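Local atomic coordinates of M157 (PDB entry 2NYK), a protein that serves as a mouse cytomegalovirus ligand for Ly49 natural killer cell receptors and has an MHC class I-like fold. Residues 81-86 with 97-102; 178-183 with 194-199; 203-208 with 242-247. The protein carries 1 engineered substitution. All blocks are in the same frame, centred on the assembly; numbering follows the deposited sequence.

Contact 1 (81-86 with 97-102)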
ATOM      1  N   MET A  81       8.521 -11.026  16.511  1.00 35.74           N
ATOM      2  CA  MET A  81       9.239 -11.746  17.578  1.00 38.22           C
ATOM      3  C   MET A  81      10.548 -12.330  17.068  1.00 38.63           C
ATOM      4  O   MET A  81      11.576 -12.256  17.748  1.00 39.02           O
ATOM      5  CB  MET A  81       8.374 -12.855  18.181  1.00 38.16           C
ATOM      6  CG  MET A  81       7.134 -12.330  18.882  1.00 41.38           C
ATOM      7  SD  MET A  81       6.173 -13.571  19.761  1.00 47.36           S
ATOM      8  CE  MET A  81       5.516 -14.569  18.426  1.00 46.17           C
ATOM      9  N   ARG A  82      10.492 -12.893  15.865  1.00 39.08           N
ATOM     10  CA  ARG A  82      11.655 -13.437  15.183  1.00 40.11           C
ATOM     11  C   ARG A  82      12.762 -12.406  14.993  1.00 41.04           C
ATOM     12  O   ARG A  82      13.934 -12.703  15.250  1.00 41.04           O
ATOM     13  CB  ARG A  82      11.234 -13.974  13.825  1.00 40.08           C
ATOM     14  CG  ARG A  82      12.334 -14.560  13.002  1.00 40.48           C
ATOM     15  CD  ARG A  82      11.847 -14.670  11.591  1.00 42.81           C
ATOM     16  NE  ARG A  82      12.800 -15.340  10.725  1.00 44.63           N
ATOM     17  CZ  ARG A  82      12.833 -15.184   9.406  1.00 46.23           C
ATOM     18  NH1 ARG A  82      11.958 -14.376   8.801  1.00 45.60           N
ATOM     19  NH2 ARG A  82      13.747 -15.836   8.692  1.00 46.97           N
ATOM     20  N   LEU A  83      12.388 -11.211  14.532  1.00 42.15           N
ATOM     21  CA  LEU A  83      13.349 -10.129  14.305  1.00 43.63           C
ATOM     22  C   LEU A  83      13.947  -9.607  15.612  1.00 44.92           C
ATOM     23  O   LEU A  83      15.139  -9.320  15.664  1.00 45.16           O
ATOM     24  CB  LEU A  83      12.732  -8.971  13.516  1.00 42.78           C
ATOM     25  CG  LEU A  83      12.125  -9.149  12.117  1.00 43.13           C
ATOM     26  CD1 LEU A  83      12.026  -7.788  11.468  1.00 42.23           C
ATOM     27  CD2 LEU A  83      12.900 -10.126  11.221  1.00 41.34           C
ATOM     28  N   ASN A  84      13.118  -9.477  16.647  1.00 47.20           N
ATOM     29  CA  ASN A  84      13.576  -9.108  17.997  1.00 49.58           C
ATOM     30  C   ASN A  84      14.654 -10.053  18.480  1.00 50.80           C
ATOM     31  O   ASN A  84      15.659  -9.619  19.033  1.00 51.63           O
ATOM     32  CB  ASN A  84      12.432  -9.155  19.009  1.00 49.90           C
ATOM     33  CG  ASN A  84      11.417  -8.062  18.793  1.00 51.49           C
ATOM     34  OD1 ASN A  84      11.767  -6.899  18.600  1.00 54.70           O
ATOM     35  ND2 ASN A  84      10.141  -8.424  18.853  1.00 53.78           N
ATOM     36  N   ASN A  85      14.422 -11.349  18.275  1.00 52.32           N
ATOM     37  CA  ASN A  85      15.392 -12.384  18.609  1.00 53.73           C
ATOM     38  C   ASN A  85      16.699 -12.226  17.861  1.00 54.17           C
ATOM     39  O   ASN A  85      17.763 -12.349  18.458  1.00 54.62           O
ATOM     40  CB  ASN A  85      14.822 -13.779  18.347  1.00 54.06           C
ATOM     41  CG  ASN A  85      14.031 -14.311  19.520  1.00 56.03           C
ATOM     42  OD1 ASN A  85      13.177 -13.606  20.088  1.00 58.10           O
ATOM     43  ND2 ASN A  85      14.305 -15.569  19.889  1.00 57.49           N
ATOM     44  N   LEU A  86      16.613 -11.950  16.562  1.00 54.58           N
ATOM     45  CA  LEU A  86      17.794 -11.759  15.732  1.00 55.18           C
ATOM     46  C   LEU A  86      18.658 -10.597  16.209  1.00 55.56           C
ATOM     47  O   LEU A  86      19.886 -10.699  16.226  1.00 55.68           O
ATOM     48  CB  LEU A  86      17.405 -11.561  14.264  1.00 55.06           C
ATOM     49  CG  LEU A  86      16.940 -12.817  13.509  1.00 55.71           C
ATOM     50  CD1 LEU A  86      16.214 -12.412  12.209  1.00 55.45           C
ATOM     51  CD2 LEU A  86      18.123 -13.782  13.248  1.00 56.19           C
ATOM     52  N   ILE A  97      16.207  -3.823  11.774  1.00 35.42           N
ATOM     53  CA  ILE A  97      16.011  -4.917  10.826  1.00 33.69           C
ATOM     54  C   ILE A  97      14.580  -4.871  10.290  1.00 32.23           C
ATOM     55  O   ILE A  97      13.631  -4.613  11.030  1.00 30.84           O
ATOM     56  CB  ILE A  97      16.309  -6.295  11.459  1.00 34.03           C
ATOM     57  CG1 ILE A  97      16.188  -7.413  10.420  1.00 34.88           C
ATOM     58  CG2 ILE A  97      15.379  -6.555  12.652  1.00 34.96           C
ATOM     59  CD1 ILE A  97      16.718  -8.742  10.886  1.00 38.48           C
ATOM     60  N   CYS A  98      14.450  -5.110   8.998  1.00 30.08           N
ATOM     61  CA  CYS A  98      13.148  -5.143   8.376  1.00 29.67           C
ATOM     62  C   CYS A  98      12.997  -6.416   7.553  1.00 27.51           C
ATOM     63  O   CYS A  98      13.957  -6.885   6.931  1.00 25.06           O
ATOM     64  CB  CYS A  98      12.962  -3.892   7.522  1.00 29.64           C
ATOM     65  SG  CYS A  98      11.362  -3.798   6.718  1.00 38.13           S
ATOM     66  N   VAL A  99      11.788  -6.980   7.573  1.00 25.63           N
ATOM     67  CA  VAL A  99      11.452  -8.115   6.716  1.00 24.67           C
ATOM     68  C   VAL A  99      10.203  -7.767   5.911  1.00 23.38           C
ATOM     69  O   VAL A  99       9.283  -7.146   6.442  1.00 22.78           O
ATOM     70  CB  VAL A  99      11.281  -9.437   7.512  1.00 25.01           C
ATOM     71  CG1 VAL A  99      10.127  -9.337   8.565  1.00 26.55           C
ATOM     72  CG2 VAL A  99      11.052 -10.621   6.580  1.00 26.55           C
ATOM     73  N   ARG A 100      10.183  -8.161   4.637  1.00 21.38           N
ATOM     74  CA  ARG A 100       9.033  -7.925   3.769  1.00 22.02           C
ATOM     75  C   ARG A 100       8.678  -9.159   2.940  1.00 20.67           C
ATOM     76  O   ARG A 100       9.518  -9.665   2.206  1.00 19.17           O
ATOM     77  CB  ARG A 100       9.330  -6.755   2.819  1.00 21.75           C
ATOM     78  CG  ARG A 100       8.163  -6.360   1.893  1.00 25.45           C
ATOM     79  CD  ARG A 100       8.649  -5.255   0.907  1.00 29.54           C
ATOM     80  NE  ARG A 100       7.623  -4.870  -0.075  1.00 36.57           N
ATOM     81  CZ  ARG A 100       6.537  -4.136   0.202  1.00 40.17           C
ATOM     82  NH1 ARG A 100       6.303  -3.701   1.435  1.00 42.47           N
ATOM     83  NH2 ARG A 100       5.665  -3.841  -0.754  1.00 40.49           N
ATOM     84  N   TYR A 101       7.437  -9.628   3.059  1.00 19.83           N
ATOM     85  CA  TYR A 101       6.956 -10.740   2.243  1.00 20.98           C
ATOM     86  C   TYR A 101       6.051 -10.132   1.199  1.00 21.51           C
ATOM     87  O   TYR A 101       5.010  -9.550   1.535  1.00 22.81           O
ATOM     88  CB  TYR A 101       6.168 -11.745   3.073  1.00 20.50           C
ATOM     89  CG  TYR A 101       7.020 -12.661   3.941  1.00 22.32           C
ATOM     90  CD1 TYR A 101       7.708 -12.170   5.050  1.00 23.93           C
ATOM     91  CD2 TYR A 101       7.155 -14.016   3.623  1.00 24.83           C
ATOM     92  CE1 TYR A 101       8.513 -13.004   5.834  1.00 25.34           C
ATOM     93  CE2 TYR A 101       7.958 -14.866   4.411  1.00 25.80           C
ATOM     94  CZ  TYR A 101       8.619 -14.346   5.501  1.00 28.26           C
ATOM     95  OH  TYR A 101       9.406 -15.171   6.277  1.00 33.39           O
ATOM     96  N   ALA A 102       6.460 -10.231  -0.054  1.00 20.66           N
ATOM     97  CA  ALA A 102       5.669  -9.709  -1.155  1.00 20.91           C
ATOM     98  C   ALA A 102       5.104 -10.933  -1.867  1.00 22.38           C
ATOM     99  O   ALA A 102       5.837 -11.673  -2.568  1.00 20.22           O
ATOM    100  CB  ALA A 102       6.556  -8.875  -2.072  1.00 20.38           C
TER
HETATM  101  O   HOH W   1      11.891 -15.633   5.973  1.00 44.53           O
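Leu83 of helix 71-90 packs against Ile97 and Val99 on strand 96-106, where a helix lies across the antiparallel sheet as in the alpha1/alpha2 platform of MHC class I-like proteins. Its CB sits 3.7 Å from Ile97 CG2, and beyond it the two methyls straddle Val99 CG1, with Leu83 CD1 3.8 Å from that atom. CD1 also reaches over the strand backbone, 3.6 Å from Ile97 O. One turn on, Leu86 adds a single methyl contact, CD1 to Ile97 CD1 at 3.9 Å, the two side chains crossing at about a right angle. Val99 offers CG1 to the leucine because this methyl stands between its own backbone N and carbonyl carbon (chi1 61°). Helix and strand run nearly antiparallel, at 147°, with their axes 9.2 Å apart, a spacing filled by these aliphatic side chains. Further out, strands 21-30 and 109-118 flank strand 96-106, and Leu91 packs on both Leu86 and Ile97. Beyond the aliphatic side chains, Arg82 points toward the strand with its chain extended from CG to NE, and Gln79 OE1 accepts from its NH1. Further along the strand, the Tyr101 ring meets Phe75 edge-to-face, while a water that accepts from Arg82 NH1 at 3.1 Å also bonds Tyr101 OH.

Contact 2 (178-183 with 194-199). With NAG (2-acetamido-2-deoxy-beta-D-glucopyranose), chain B.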
ATOM      1  N   ASN A 178     -12.230   8.519 -12.666  1.00 30.13           N
ATOM      2  CA  ASN A 178     -13.490   9.158 -12.288  1.00 32.05           C
ATOM      3  C   ASN A 178     -13.830   9.072 -10.790  1.00 31.56           C
ATOM      4  O   ASN A 178     -14.885   9.526 -10.385  1.00 31.94           O
ATOM      5  CB  ASN A 178     -14.658   8.635 -13.146  1.00 32.77           C
ATOM      6  CG  ASN A 178     -14.828   7.117 -13.072  1.00 36.91           C
ATOM      7  OD1 ASN A 178     -14.204   6.437 -12.245  1.00 37.99           O
ATOM      8  ND2 ASN A 178     -15.697   6.588 -13.943  1.00 43.05           N
ATOM      9  N   ALA A 179     -12.926   8.502  -9.989  1.00 31.40           N
ATOM     10  CA  ALA A 179     -13.073   8.440  -8.519  1.00 31.19           C
ATOM     11  C   ALA A 179     -12.011   9.324  -7.872  1.00 31.02           C
ATOM     12  O   ALA A 179     -11.911   9.432  -6.643  1.00 30.54           O
ATOM     13  CB  ALA A 179     -12.970   6.997  -8.034  1.00 30.84           C
ATOM     14  N   THR A 180     -11.242   9.991  -8.726  1.00 30.10           N
ATOM     15  CA  THR A 180     -10.125  10.829  -8.304  1.00 30.82           C
ATOM     16  C   THR A 180     -10.538  12.307  -8.265  1.00 30.87           C
ATOM     17  O   THR A 180     -11.059  12.835  -9.252  1.00 31.70           O
ATOM     18  CB  THR A 180      -8.924  10.621  -9.252  1.00 31.31           C
ATOM     19  OG1 THR A 180      -8.641   9.214  -9.346  1.00 29.44           O
ATOM     20  CG2 THR A 180      -7.695  11.368  -8.743  1.00 30.70           C
ATOM     21  N   GLU A 181     -10.348  12.970  -7.127  1.00 29.89           N
ATOM     22  CA  GLU A 181     -10.787  14.363  -7.000  1.00 30.46           C
ATOM     23  C   GLU A 181      -9.587  15.278  -7.133  1.00 31.24           C
ATOM     24  O   GLU A 181      -8.538  14.949  -6.623  1.00 30.79           O
ATOM     25  CB  GLU A 181     -11.505  14.581  -5.676  1.00 29.49           C
ATOM     26  CG  GLU A 181     -12.707  13.630  -5.500  1.00 29.58           C
ATOM     27  CD  GLU A 181     -13.271  13.617  -4.093  1.00 28.83           C
ATOM     28  OE1 GLU A 181     -12.535  13.947  -3.131  1.00 28.74           O
ATOM     29  OE2 GLU A 181     -14.471  13.291  -3.957  1.00 27.78           O
ATOM     30  N   VAL A 182      -9.756  16.414  -7.824  1.00 32.87           N
ATOM     31  CA  VAL A 182      -8.662  17.350  -8.138  1.00 33.93           C
ATOM     32  C   VAL A 182      -9.065  18.820  -7.944  1.00 35.26           C
ATOM     33  O   VAL A 182     -10.017  19.301  -8.551  1.00 35.24           O
ATOM     34  CB  VAL A 182      -8.105  17.114  -9.569  1.00 34.01           C
ATOM     35  CG1 VAL A 182      -6.934  18.057  -9.873  1.00 33.02           C
ATOM     36  CG2 VAL A 182      -7.666  15.666  -9.724  1.00 33.76           C
ATOM     37  N   GLU A 183      -8.344  19.505  -7.062  1.00 36.60           N
ATOM     38  CA  GLU A 183      -8.513  20.925  -6.807  1.00 37.83           C
ATOM     39  C   GLU A 183      -7.324  21.640  -7.430  1.00 39.29           C
ATOM     40  O   GLU A 183      -6.207  21.605  -6.887  1.00 39.19           O
ATOM     41  CB  GLU A 183      -8.579  21.195  -5.305  1.00 37.98           C
ATOM     42  CG  GLU A 183      -9.757  20.495  -4.619  1.00 39.42           C
ATOM     43  CD  GLU A 183      -9.614  20.394  -3.120  1.00 41.98           C
ATOM     44  OE1 GLU A 183      -8.730  19.663  -2.628  1.00 42.27           O
ATOM     45  OE2 GLU A 183     -10.415  21.032  -2.410  1.00 45.84           O
ATOM     46  N   CYS A 194      -2.223  22.235  -7.057  1.00 35.22           N
ATOM     47  CA  CYS A 194      -3.026  21.097  -7.476  1.00 34.10           C
ATOM     48  C   CYS A 194      -3.035  20.045  -6.375  1.00 32.95           C
ATOM     49  O   CYS A 194      -1.992  19.477  -6.047  1.00 30.81           O
ATOM     50  CB  CYS A 194      -2.502  20.514  -8.787  1.00 34.89           C
ATOM     51  SG  CYS A 194      -3.662  19.346  -9.506  1.00 35.86           S
ATOM     52  N   VAL A 195      -4.209  19.828  -5.786  1.00 31.44           N
ATOM     53  CA  VAL A 195      -4.391  18.865  -4.715  1.00 30.67           C
ATOM     54  C   VAL A 195      -5.219  17.705  -5.252  1.00 30.42           C
ATOM     55  O   VAL A 195      -6.380  17.884  -5.641  1.00 30.74           O
ATOM     56  CB  VAL A 195      -5.105  19.483  -3.485  1.00 31.02           C
ATOM     57  CG1 VAL A 195      -5.277  18.442  -2.397  1.00 29.97           C
ATOM     58  CG2 VAL A 195      -4.358  20.723  -2.972  1.00 30.79           C
ATOM     59  N   VAL A 196      -4.616  16.517  -5.282  1.00 28.89           N
ATOM     60  CA  VAL A 196      -5.308  15.316  -5.750  1.00 27.96           C
ATOM     61  C   VAL A 196      -5.596  14.361  -4.590  1.00 27.62           C
ATOM     62  O   VAL A 196      -4.681  13.987  -3.876  1.00 26.69           O
ATOM     63  CB  VAL A 196      -4.485  14.622  -6.864  1.00 28.23           C
ATOM     64  CG1 VAL A 196      -5.169  13.344  -7.350  1.00 26.97           C
ATOM     65  CG2 VAL A 196      -4.284  15.587  -8.030  1.00 27.34           C
ATOM     66  N   THR A 197      -6.873  13.998  -4.424  1.00 27.01           N
ATOM     67  CA  THR A 197      -7.380  13.125  -3.370  1.00 26.17           C
ATOM     68  C   THR A 197      -7.877  11.801  -3.934  1.00 26.13           C
ATOM     69  O   THR A 197      -8.664  11.759  -4.904  1.00 26.58           O
ATOM     70  CB  THR A 197      -8.551  13.818  -2.593  1.00 26.85           C
ATOM     71  OG1 THR A 197      -8.106  15.093  -2.119  1.00 26.58           O
ATOM     72  CG2 THR A 197      -8.991  12.977  -1.391  1.00 28.78           C
ATOM     73  N   SER A 198      -7.401  10.710  -3.335  1.00 25.00           N
ATOM     74  CA  SER A 198      -7.804   9.379  -3.736  1.00 23.20           C
ATOM     75  C   SER A 198      -8.109   8.559  -2.523  1.00 24.00           C
ATOM     76  O   SER A 198      -7.400   8.621  -1.520  1.00 21.80           O
ATOM     77  CB  SER A 198      -6.673   8.718  -4.542  1.00 24.02           C
ATOM     78  OG  SER A 198      -6.986   7.380  -4.855  1.00 22.84           O
ATOM     79  N   ARG A 199      -9.172   7.763  -2.612  1.00 24.11           N
ATOM     80  CA  ARG A 199      -9.543   6.895  -1.533  1.00 24.84           C
ATOM     81  C   ARG A 199      -8.979   5.492  -1.771  1.00 24.42           C
ATOM     82  O   ARG A 199      -9.362   4.557  -1.113  1.00 24.18           O
ATOM     83  CB  ARG A 199     -11.069   6.857  -1.368  1.00 26.21           C
ATOM     84  CG  ARG A 199     -11.673   8.234  -1.035  1.00 30.04           C
ATOM     85  CD  ARG A 199     -13.041   8.120  -0.384  1.00 40.35           C
ATOM     86  NE  ARG A 199     -13.960   7.271  -1.149  1.00 47.22           N
ATOM     87  CZ  ARG A 199     -15.130   6.813  -0.696  1.00 50.54           C
ATOM     88  NH1 ARG A 199     -15.555   7.131   0.522  1.00 53.94           N
ATOM     89  NH2 ARG A 199     -15.891   6.049  -1.471  1.00 50.18           N
TER
HETATM   90  C1  NAG B   1     -15.658   5.136 -14.088  1.00 50.40           C
HETATM   91  C2  NAG B   1     -17.107   4.766 -14.465  1.00 54.58           C
HETATM   92  C3  NAG B   1     -17.215   3.290 -14.876  1.00 55.95           C
HETATM   93  C4  NAG B   1     -16.200   2.932 -15.975  1.00 57.63           C
HETATM   94  C5  NAG B   1     -14.804   3.429 -15.562  1.00 56.21           C
HETATM   95  C6  NAG B   1     -13.776   3.275 -16.683  1.00 56.95           C
HETATM   96  C7  NAG B   1     -18.898   6.084 -13.474  1.00 56.62           C
HETATM   97  C8  NAG B   1     -19.501   6.542 -12.177  1.00 56.36           C
HETATM   98  N2  NAG B   1     -18.056   5.049 -13.392  1.00 55.32           N
HETATM   99  O3  NAG B   1     -18.528   2.997 -15.305  1.00 55.26           O
HETATM  100  O4  NAG B   1     -16.213   1.526 -16.153  1.00 61.12           O
HETATM  101  O5  NAG B   1     -14.836   4.802 -15.195  1.00 52.94           O
HETATM  102  O6  NAG B   1     -12.655   4.056 -16.336  1.00 58.55           O
HETATM  103  O7  NAG B   1     -19.184   6.660 -14.533  1.00 57.36           O
HETATM  104  O   HOH W   2     -11.004   7.445  -4.799  1.00 20.46           O
HETATM  105  O   HOH W   3     -11.217  10.693  -4.254  1.00 26.35           O
HETATM  106  O   HOH W   4      -8.510   7.724  -7.204  1.00 31.26           O
HETATM  107  O   HOH W   5      -8.484  17.065  -4.039  1.00 24.93           O
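Val182 and Val196 both have CG1 anti to the backbone N (chi1 -178° and 179°), which leaves CG2 beside N; as a non-hydrogen-bonded pair the two lie side by side, pointing the same way, with Val182 CG2 3.8 Å from Val196 CG2. The other methyl of Val182, CG1, lies 3.5 Å from Cys194 SG, which is tied by a disulfide to Cys241. Thr180 CG2 meets Val196 CG1 at 3.5 Å, tight for two carbons, while Thr180 OG1 is hydrogen-bonded to Tyr176 O. Val182 and Val196 share one face of a beta hairpin, strands 181-186 and 192-198, in a domain consistent with the immunoglobulin-like alpha3 domain of MHC class I relatives. Glu181 with Thr197 and Glu183 with Val195 are the hydrogen-bonded pairs, each closed by two nearly straight bonds; Glu183 N to Val195 O is 2.9 Å, with 173° at the hydrogen. On their face, Glu183 lies alongside Val195, its OE1 3.7 Å from Val195 CG1. Glu181 OE1 forms a salt bridge with Lys262 of strand 262-267, and Glu183 OE2 with Arg260, just before it. One water lies within bonding distance of Glu183 OE1, Val195 O and Thr197 OG1. Where the strands part, another lies between Ala179 O and Thr197 O. Asn178 ND2 carries the first sugar of a glycan, 1.5 Å from NAG C1.

Contact 3 (203-208 with 242-247)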
ATOM      1  N   PRO A 203      -0.702   3.676  -5.913  1.00 23.23           N
ATOM      2  CA  PRO A 203       0.165   4.819  -6.119  1.00 23.41           C
ATOM      3  C   PRO A 203      -0.139   5.656  -7.362  1.00 24.11           C
ATOM      4  O   PRO A 203      -0.632   5.155  -8.380  1.00 22.70           O
ATOM      5  CB  PRO A 203       1.570   4.185  -6.169  1.00 24.72           C
ATOM      6  CG  PRO A 203       1.429   2.924  -5.383  1.00 21.54           C
ATOM      7  CD  PRO A 203       0.082   2.425  -5.845  1.00 22.48           C
ATOM      8  N   PHE A 204       0.119   6.955  -7.265  1.00 25.59           N
ATOM      9  CA  PHE A 204      -0.072   7.834  -8.428  1.00 26.61           C
ATOM     10  C   PHE A 204       0.807   9.060  -8.270  1.00 27.85           C
ATOM     11  O   PHE A 204       1.295   9.325  -7.160  1.00 28.06           O
ATOM     12  CB  PHE A 204      -1.560   8.227  -8.577  1.00 26.93           C
ATOM     13  CG  PHE A 204      -2.083   9.103  -7.466  1.00 26.21           C
ATOM     14  CD1 PHE A 204      -2.004  10.491  -7.558  1.00 25.09           C
ATOM     15  CD2 PHE A 204      -2.642   8.531  -6.314  1.00 25.26           C
ATOM     16  CE1 PHE A 204      -2.466  11.299  -6.502  1.00 26.76           C
ATOM     17  CE2 PHE A 204      -3.115   9.336  -5.258  1.00 25.12           C
ATOM     18  CZ  PHE A 204      -3.045  10.693  -5.348  1.00 22.81           C
ATOM     19  N   THR A 205       1.024   9.807  -9.355  1.00 29.78           N
ATOM     20  CA  THR A 205       1.839  11.025  -9.274  1.00 31.31           C
ATOM     21  C   THR A 205       1.074  12.215  -9.827  1.00 32.24           C
ATOM     22  O   THR A 205       0.175  12.052 -10.645  1.00 32.38           O
ATOM     23  CB  THR A 205       3.208  10.898 -10.015  1.00 31.32           C
ATOM     24  OG1 THR A 205       2.975  10.742 -11.417  1.00 33.48           O
ATOM     25  CG2 THR A 205       4.004   9.726  -9.513  1.00 30.91           C
ATOM     26  N   VAL A 206       1.414  13.406  -9.343  1.00 33.92           N
ATOM     27  CA  VAL A 206       0.768  14.648  -9.755  1.00 36.05           C
ATOM     28  C   VAL A 206       1.858  15.599 -10.259  1.00 38.29           C
ATOM     29  O   VAL A 206       2.875  15.839  -9.569  1.00 38.64           O
ATOM     30  CB  VAL A 206      -0.007  15.310  -8.607  1.00 35.77           C
ATOM     31  CG1 VAL A 206      -0.771  16.550  -9.097  1.00 35.79           C
ATOM     32  CG2 VAL A 206      -0.971  14.329  -7.998  1.00 36.17           C
ATOM     33  N   GLU A 207       1.657  16.103 -11.472  1.00 40.01           N
ATOM     34  CA  GLU A 207       2.621  16.997 -12.117  1.00 42.13           C
ATOM     35  C   GLU A 207       1.907  18.185 -12.748  1.00 42.47           C
ATOM     36  O   GLU A 207       0.863  18.012 -13.394  1.00 42.65           O
ATOM     37  CB  GLU A 207       3.390  16.250 -13.209  1.00 42.49           C
ATOM     38  CG  GLU A 207       4.169  15.049 -12.696  1.00 46.75           C
ATOM     39  CD  GLU A 207       4.605  14.120 -13.814  1.00 52.06           C
ATOM     40  OE1 GLU A 207       3.805  13.890 -14.760  1.00 54.24           O
ATOM     41  OE2 GLU A 207       5.755  13.604 -13.731  1.00 55.31           O
ATOM     42  N   LEU A 208       2.478  19.378 -12.555  1.00 43.42           N
ATOM     43  CA  LEU A 208       2.029  20.609 -13.229  1.00 43.94           C
ATOM     44  C   LEU A 208       2.730  20.768 -14.569  1.00 44.67           C
ATOM     45  O   LEU A 208       3.836  20.264 -14.762  1.00 44.13           O
ATOM     46  CB  LEU A 208       2.294  21.850 -12.361  1.00 43.51           C
ATOM     47  CG  LEU A 208       1.513  21.982 -11.044  1.00 43.81           C
ATOM     48  CD1 LEU A 208       1.947  23.196 -10.242  1.00 42.61           C
ATOM     49  CD2 LEU A 208       0.008  21.999 -11.264  1.00 41.30           C
ATOM     50  N   TYR A 242      -1.562  17.263 -14.319  1.00 36.40           N
ATOM     51  CA  TYR A 242      -1.612  15.878 -14.775  1.00 35.94           C
ATOM     52  C   TYR A 242      -1.608  14.911 -13.590  1.00 34.85           C
ATOM     53  O   TYR A 242      -0.912  15.114 -12.590  1.00 33.87           O
ATOM     54  CB  TYR A 242      -0.419  15.562 -15.681  1.00 36.81           C
ATOM     55  CG  TYR A 242      -0.389  16.385 -16.955  1.00 39.33           C
ATOM     56  CD1 TYR A 242       0.131  17.680 -16.953  1.00 42.61           C
ATOM     57  CD2 TYR A 242      -0.884  15.871 -18.152  1.00 41.39           C
ATOM     58  CE1 TYR A 242       0.165  18.450 -18.116  1.00 44.74           C
ATOM     59  CE2 TYR A 242      -0.857  16.635 -19.332  1.00 43.88           C
ATOM     60  CZ  TYR A 242      -0.330  17.923 -19.300  1.00 44.92           C
ATOM     61  OH  TYR A 242      -0.296  18.693 -20.439  1.00 47.57           O
ATOM     62  N   VAL A 243      -2.396  13.858 -13.734  1.00 33.33           N
ATOM     63  CA  VAL A 243      -2.453  12.810 -12.747  1.00 31.95           C
ATOM     64  C   VAL A 243      -2.169  11.501 -13.439  1.00 31.39           C
ATOM     65  O   VAL A 243      -2.902  11.098 -14.323  1.00 30.39           O
ATOM     66  CB  VAL A 243      -3.831  12.732 -12.082  1.00 32.13           C
ATOM     67  CG1 VAL A 243      -3.835  11.631 -11.034  1.00 30.92           C
ATOM     68  CG2 VAL A 243      -4.224  14.086 -11.478  1.00 30.60           C
ATOM     69  N   THR A 244      -1.113  10.826 -13.004  1.00 31.54           N
ATOM     70  CA  THR A 244      -0.721   9.558 -13.604  1.00 32.19           C
ATOM     71  C   THR A 244      -0.801   8.469 -12.554  1.00 32.60           C
ATOM     72  O   THR A 244      -0.161   8.561 -11.500  1.00 32.37           O
ATOM     73  CB  THR A 244       0.715   9.624 -14.219  1.00 32.50           C
ATOM     74  OG1 THR A 244       0.839  10.807 -15.024  1.00 32.31           O
ATOM     75  CG2 THR A 244       1.011   8.385 -15.066  1.00 31.89           C
ATOM     76  N   SER A 245      -1.585   7.442 -12.866  1.00 33.03           N
ATOM     77  CA  SER A 245      -1.839   6.323 -11.969  1.00 33.44           C
ATOM     78  C   SER A 245      -1.040   5.056 -12.312  1.00 34.36           C
ATOM     79  O   SER A 245      -0.917   4.681 -13.478  1.00 33.67           O
ATOM     80  CB  SER A 245      -3.325   5.995 -11.981  1.00 32.93           C
ATOM     81  OG  SER A 245      -3.588   4.849 -11.203  1.00 30.97           O
ATOM     82  N   SER A 246      -0.528   4.396 -11.270  1.00 35.42           N
ATOM     83  CA  SER A 246       0.112   3.070 -11.386  1.00 37.00           C
ATOM     84  C   SER A 246      -0.825   2.052 -12.037  1.00 37.31           C
ATOM     85  O   SER A 246      -0.379   1.058 -12.611  1.00 37.14           O
ATOM     86  CB  SER A 246       0.512   2.556 -10.009  1.00 36.57           C
ATOM     87  OG  SER A 246       1.672   3.253  -9.570  1.00 41.11           O
ATOM     88  N   LEU A 247      -2.123   2.318 -11.939  1.00 37.93           N
ATOM     89  CA  LEU A 247      -3.157   1.468 -12.510  1.00 38.73           C
ATOM     90  C   LEU A 247      -3.063   1.450 -14.036  1.00 39.11           C
ATOM     91  O   LEU A 247      -3.587   0.548 -14.680  1.00 40.06           O
ATOM     92  CB  LEU A 247      -4.535   1.954 -12.038  1.00 39.01           C
ATOM     93  CG  LEU A 247      -5.721   0.992 -12.026  1.00 39.71           C
ATOM     94  CD1 LEU A 247      -5.524  -0.121 -11.015  1.00 41.94           C
ATOM     95  CD2 LEU A 247      -6.988   1.754 -11.733  1.00 40.86           C
TER
HETATM   96  O   HOH W   6       1.382  12.863 -13.458  1.00 33.93           O
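Thr205 and Glu207 are each held by a pair of backbone bonds to the facing strand, Thr205 to Thr244 and Glu207 to Tyr242. The shortest are Thr205 N to Thr244 O and Tyr242 N to Glu207 O, both 2.7 Å; the second approaches nearly along the C=O axis, at a C=O...N angle of 167°. Pro203 O takes two donors from Ser246, the backbone N at 3.0 Å and, weakly, OG. The next turn is fixed by Ser245, whose OG accepts from Leu247 N in an ST turn. On the face of Thr205 and Thr244 a water bridges Thr205 O, Glu207 OE1 and Thr244 OG1, 2.6 Å from the last. These two antiparallel strands, 204-208 and 241-245, form one edge of the sheet in a domain consistent with the immunoglobulin-like alpha3 domain of class I relatives, and strand 249-253 continues it beyond Val243. The Tyr242 ring turns its edge to Glu207 O, which lies in the ring plane 3.6 Å from CD1, while Lys250 and Val252 touch the same side chain. Phe204, Val206, Val243 and Ser245 face the other way. The phenyl group, with CG between the backbone N and the carbonyl carbon (chi1 67°), meets Val243 obliquely, CD1 to CG1 at 4.1 Å, and has Val206 CG2 at its edge, in plane. Leu229 of strand 227-233 packs against both Phe204 and Val206.

How the contacts relate
Contacts 2 and 3 belong to one domain and meet through the face of Val196, Phe204 and Val206, with centres 10 Å apart. Val196 is the main point of contact: its CG1 lies 3.5 Å from Phe204 CE1 and its CG2 3.5 Å from Val206 CG2, while Ser198 CB lies 3.7 Å from CE2 of the same phenylalanine. The Cys194-Cys241 disulfide ties the two pairs of strands covalently. Contact 1 stands apart in the platform domain, its nearest atoms about 17 Å from contact 2 and about 9 Å from contact 3. The glycan on Asn178 brings a fucose to about 7 Å from the Thr180 side chain and about 6 Å from that of Ser245.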